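Local coordinates for L-hydantoinase (Arthrobacter aurescens, PDB 1GKR), which hydrolyses 5-substituted hydantoins at a two-zinc site, as a homotetramer whose stereoselectivity depends on the substrate, at residues F2-K7 against A41-D46; K50-G55 against L389-L394. All blocks are in the same frame, centred on the assembly; numbering follows the deposited sequence.

Interaction 1. Residues F2-K7 against A41-D46; sequences FDVIVK and ASRTID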
# COMPACT_ATOMS: atom_id res chain seq x y z
N PHE A 2 -44.77 -19.49 30.33
CA PHE A 2 -43.87 -18.40 30.00
C PHE A 2 -44.26 -17.07 30.62
O PHE A 2 -45.45 -16.76 30.74
CB PHE A 2 -43.77 -18.27 28.47
CG PHE A 2 -43.12 -19.46 27.81
CD1 PHE A 2 -41.76 -19.69 27.96
CD2 PHE A 2 -43.88 -20.36 27.08
CE1 PHE A 2 -41.16 -20.80 27.38
CE2 PHE A 2 -43.28 -21.47 26.50
CZ PHE A 2 -41.92 -21.69 26.66
N ASP A 3 -43.26 -16.28 31.01
CA ASP A 3 -43.54 -14.99 31.63
C ASP A 3 -44.14 -14.03 30.62
O ASP A 3 -45.09 -13.32 30.93
CB ASP A 3 -42.27 -14.38 32.23
CG ASP A 3 -41.62 -15.28 33.27
OD1 ASP A 3 -42.36 -15.99 33.99
OD2 ASP A 3 -40.38 -15.27 33.39
N VAL A 4 -43.60 -14.01 29.41
CA VAL A 4 -44.13 -13.13 28.38
C VAL A 4 -43.81 -13.63 26.99
O VAL A 4 -42.79 -14.30 26.77
CB VAL A 4 -43.57 -11.68 28.54
CG1 VAL A 4 -42.09 -11.71 28.68
CG2 VAL A 4 -43.96 -10.82 27.33
N ILE A 5 -44.70 -13.32 26.05
CA ILE A 5 -44.54 -13.70 24.66
C ILE A 5 -44.73 -12.47 23.81
O ILE A 5 -45.75 -11.77 23.93
CB ILE A 5 -45.57 -14.76 24.23
CG1 ILE A 5 -45.18 -16.13 24.78
CG2 ILE A 5 -45.65 -14.84 22.71
CD1 ILE A 5 -46.16 -17.21 24.41
N VAL A 6 -43.75 -12.18 22.96
CA VAL A 6 -43.85 -11.04 22.06
C VAL A 6 -44.10 -11.71 20.73
O VAL A 6 -43.23 -12.42 20.22
CB VAL A 6 -42.53 -10.26 21.98
CG1 VAL A 6 -42.74 -8.98 21.20
CG2 VAL A 6 -42.00 -9.96 23.38
N LYS A 7 -45.29 -11.53 20.18
CA LYS A 7 -45.56 -12.18 18.91
C LYS A 7 -45.70 -11.30 17.70
O LYS A 7 -45.93 -10.10 17.80
CB LYS A 7 -46.77 -13.12 19.04
CG LYS A 7 -48.00 -12.56 19.68
CD LYS A 7 -48.89 -13.75 20.06
CE LYS A 7 -50.32 -13.33 20.34
NZ LYS A 7 -50.98 -12.68 19.15
N ALA A 41 -48.74 -17.71 28.45
CA ALA A 41 -47.80 -16.75 28.99
C ALA A 41 -48.57 -15.79 29.89
O ALA A 41 -49.70 -15.43 29.60
CB ALA A 41 -47.13 -15.98 27.86
N SER A 42 -47.95 -15.36 30.99
CA SER A 42 -48.59 -14.43 31.92
C SER A 42 -48.96 -13.15 31.21
O SER A 42 -50.03 -12.59 31.44
CB SER A 42 -47.65 -14.07 33.07
OG SER A 42 -47.09 -15.23 33.67
N ARG A 43 -48.07 -12.68 30.35
CA ARG A 43 -48.29 -11.44 29.63
C ARG A 43 -48.03 -11.67 28.14
O ARG A 43 -47.18 -12.47 27.77
CB ARG A 43 -47.33 -10.38 30.21
CG ARG A 43 -47.17 -9.06 29.43
CD ARG A 43 -48.27 -8.01 29.70
NE ARG A 43 -47.99 -6.72 29.05
CZ ARG A 43 -47.10 -5.82 29.48
NH1 ARG A 43 -46.38 -6.04 30.58
NH2 ARG A 43 -46.92 -4.70 28.80
N THR A 44 -48.78 -11.00 27.28
CA THR A 44 -48.60 -11.13 25.85
C THR A 44 -48.49 -9.78 25.16
O THR A 44 -49.30 -8.88 25.37
CB THR A 44 -49.76 -11.94 25.22
OG1 THR A 44 -49.47 -13.33 25.34
CG2 THR A 44 -49.94 -11.60 23.76
N ILE A 45 -47.45 -9.64 24.34
CA ILE A 45 -47.24 -8.41 23.60
C ILE A 45 -47.36 -8.73 22.12
O ILE A 45 -46.72 -9.65 21.63
CB ILE A 45 -45.83 -7.84 23.83
CG1 ILE A 45 -45.49 -7.78 25.32
CG2 ILE A 45 -45.74 -6.47 23.18
CD1 ILE A 45 -46.11 -6.63 26.02
N ASP A 46 -48.17 -7.96 21.41
CA ASP A 46 -48.31 -8.19 19.98
C ASP A 46 -47.54 -7.10 19.27
O ASP A 46 -47.90 -5.93 19.37
CB ASP A 46 -49.77 -8.12 19.56
CG ASP A 46 -50.01 -8.69 18.17
OD1 ASP A 46 -49.16 -8.50 17.27
OD2 ASP A 46 -51.07 -9.32 17.97
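A parallel β-strand pair in the sandwich domain beside the barrel brings V4 next to R43, V6 next to I45 and K7 next to D46. The axes of strands 4-7 and 44-46 run 4.7 Å apart, with only 12° between their directions. I5 N donates to R43 O (3.1 Å) while I5 O accepts from I45 N (2.8 Å), so I5 straddles T44; I45 O in turn takes the amide of K7. Upstream, F2 O and D3 O receive the amides of S42 and R43, the second donor tilted 31° from its carbonyl plane. Both chains turn a corner here, and D3 and V4 together face V24 as a classic β-bulge.

On the face of V4, V6 and I45, V4 CG2, anti to the backbone N, meets I45 CG1 obliquely at 4.0 Å, and V6 CG1 lies beside I45 CB. On the face of A41 and I5, I5 lays CG1 (3.6 Å) and CD1 against A41 CB, and I5 also packs on L23 of strand 16-25. Farther along, K7 CE passes T44 CG2 at 3.9 Å, and a bend at chi4 (60°) sets NZ 3.6 Å from D46 OD2, a long salt bridge; D46 OD1 is held by G48 N and N8 ND2. Apolar contacts on both faces and a charged pair at the K7 end make it characteristic of the β-sandwich domain that accompanies the TIM barrel in hydantoinases.

Interaction 2. Residues K50-G55 against L389-L394; sequences KFVMPG and LLILDL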
# COMPACT_ATOMS: atom_id res chain seq x y z
N LYS A 50 -44.24 -5.32 13.47
CA LYS A 50 -43.26 -4.25 13.40
C LYS A 50 -41.88 -4.86 13.60
O LYS A 50 -41.76 -6.01 14.03
CB LYS A 50 -43.51 -3.20 14.49
CG LYS A 50 -44.88 -2.56 14.42
CD LYS A 50 -44.93 -1.25 15.20
CE LYS A 50 -46.35 -0.90 15.59
NZ LYS A 50 -46.86 -1.93 16.55
N PHE A 51 -40.84 -4.11 13.27
CA PHE A 51 -39.49 -4.62 13.46
C PHE A 51 -39.14 -4.70 14.94
O PHE A 51 -39.44 -3.78 15.71
CB PHE A 51 -38.49 -3.72 12.75
CG PHE A 51 -38.57 -3.78 11.28
CD1 PHE A 51 -38.18 -4.94 10.60
CD2 PHE A 51 -39.09 -2.71 10.55
CE1 PHE A 51 -38.30 -5.03 9.22
CE2 PHE A 51 -39.21 -2.79 9.17
CZ PHE A 51 -38.82 -3.95 8.50
N VAL A 52 -38.52 -5.80 15.33
CA VAL A 52 -38.09 -5.98 16.70
C VAL A 52 -36.57 -6.18 16.63
O VAL A 52 -36.10 -6.97 15.83
CB VAL A 52 -38.76 -7.19 17.35
CG1 VAL A 52 -38.14 -7.45 18.72
CG2 VAL A 52 -40.24 -6.93 17.50
N MET A 53 -35.82 -5.45 17.45
CA MET A 53 -34.37 -5.56 17.46
C MET A 53 -33.85 -5.68 18.89
O MET A 53 -34.58 -5.41 19.84
CB MET A 53 -33.73 -4.34 16.80
CG MET A 53 -33.98 -3.05 17.53
SD MET A 53 -33.22 -1.64 16.72
CE MET A 53 -31.66 -1.61 17.48
N PRO A 54 -32.59 -6.10 19.05
CA PRO A 54 -32.05 -6.23 20.41
C PRO A 54 -31.86 -4.84 21.00
O PRO A 54 -31.75 -3.86 20.25
CB PRO A 54 -30.71 -6.93 20.20
CG PRO A 54 -30.89 -7.63 18.88
CD PRO A 54 -31.62 -6.62 18.07
N GLY A 55 -31.84 -4.75 22.32
CA GLY A 55 -31.65 -3.47 22.95
C GLY A 55 -30.31 -2.91 22.49
O GLY A 55 -29.35 -3.66 22.29
N LEU A 389 -35.39 -6.18 24.18
CA LEU A 389 -35.85 -5.81 22.85
C LEU A 389 -36.38 -4.42 22.78
O LEU A 389 -36.61 -3.74 23.77
CB LEU A 389 -37.02 -6.66 22.33
CG LEU A 389 -37.62 -7.98 22.79
CD1 LEU A 389 -36.78 -8.67 23.83
CD2 LEU A 389 -38.99 -7.69 23.30
N LEU A 390 -36.64 -4.04 21.54
CA LEU A 390 -37.20 -2.76 21.20
C LEU A 390 -38.21 -3.07 20.10
O LEU A 390 -37.90 -3.81 19.15
CB LEU A 390 -36.14 -1.80 20.63
CG LEU A 390 -34.86 -1.48 21.41
CD1 LEU A 390 -34.10 -0.35 20.72
CD2 LEU A 390 -35.22 -1.06 22.82
N ILE A 391 -39.43 -2.58 20.24
CA ILE A 391 -40.40 -2.75 19.17
C ILE A 391 -40.25 -1.40 18.48
O ILE A 391 -40.37 -0.36 19.12
CB ILE A 391 -41.83 -2.94 19.70
CG1 ILE A 391 -41.94 -4.29 20.43
CG2 ILE A 391 -42.82 -2.89 18.55
CD1 ILE A 391 -43.31 -4.60 20.97
N LEU A 392 -39.95 -1.41 17.20
CA LEU A 392 -39.75 -0.17 16.46
C LEU A 392 -40.98 0.30 15.71
O LEU A 392 -41.91 -0.44 15.49
CB LEU A 392 -38.60 -0.33 15.47
CG LEU A 392 -37.18 0.02 15.91
CD1 LEU A 392 -36.87 -0.53 17.28
CD2 LEU A 392 -36.23 -0.52 14.87
N ASP A 393 -40.96 1.57 15.32
CA ASP A 393 -42.03 2.14 14.53
C ASP A 393 -41.30 3.07 13.57
O ASP A 393 -40.87 4.16 13.97
CB ASP A 393 -42.99 2.94 15.40
CG ASP A 393 -44.25 3.34 14.65
OD1 ASP A 393 -44.15 3.80 13.50
OD2 ASP A 393 -45.35 3.21 15.23
N LEU A 394 -41.14 2.62 12.33
CA LEU A 394 -40.45 3.43 11.33
C LEU A 394 -41.37 4.36 10.58
O LEU A 394 -41.00 4.94 9.56
CB LEU A 394 -39.70 2.53 10.33
CG LEU A 394 -38.46 1.77 10.82
CD1 LEU A 394 -37.81 2.50 11.99
CD2 LEU A 394 -38.87 0.40 11.26
O HOH W 1 -41.39 -1.26 12.75
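M53 and L390 form a hydrogen-bonded pair between antiparallel strands 51-54 and 389-393, whose axes approach to 4.6 Å with 154° between their directions. M53 N gives to L390 O at 3.1 Å, and L390 N returns a bond to M53 O. Two residues along each strand, L392 N points nearly straight at F51 O (2.8 Å, 171° at the hydrogen). A water then bridges F51 N and L392 O, its bond to the latter weak.

With CG between the backbone N and the carbonyl carbon (chi1 64°), M53 puts that atom 4.0 Å from L390 CB and near L392 CD1. Its SD lies 3.7 Å from L392 CD2, the two side chains crossing at about a right angle, while L360, V361 and C365 of helix 357-372 pack on the same methionine. An alanine at M53 would probably open a gap between L392 and that helix, leaving the L392 methyls without the sulfur they pack on.

The other face carries V52, whose CG1 rests 3.9 Å from L389 CB, and I391, whose CG2 touches K50 CB. K50 runs its methylenes past L392 O; its NZ stays 5.5 Å from D393 OD2 and bonds weakly to A47 O. D393 OD1 is occupied by the amide of D395. Three backbone bonds thus join the pair, R10, V12 and M427 take outward backbone groups of V52 and L389, and the packing between is thioether and leucine beside M53, branched aliphatic beside V52.

How the interactions relate
The two contacts illustrate how one strand can run from a sandwich domain toward a barrel's metal site. Strand 44-46 of interaction 1 is joined by a short linker to strand 51-62 of interaction 2, and the centres of the contacts lie 16 Å apart. They also meet through side chains, V6 CG2 lying 3.8 Å from L389 CD2 and I45 CG2 3.8 Å from I391 CD1, so the V6 and I45 face of the parallel pair packs on the L389 and I391 side chains of the antiparallel pair. Neither contact belongs to the active site. Strand 51-62, paired at its start in interaction 2, continues to H60, with H62 at its end, both ligands of a zinc ion.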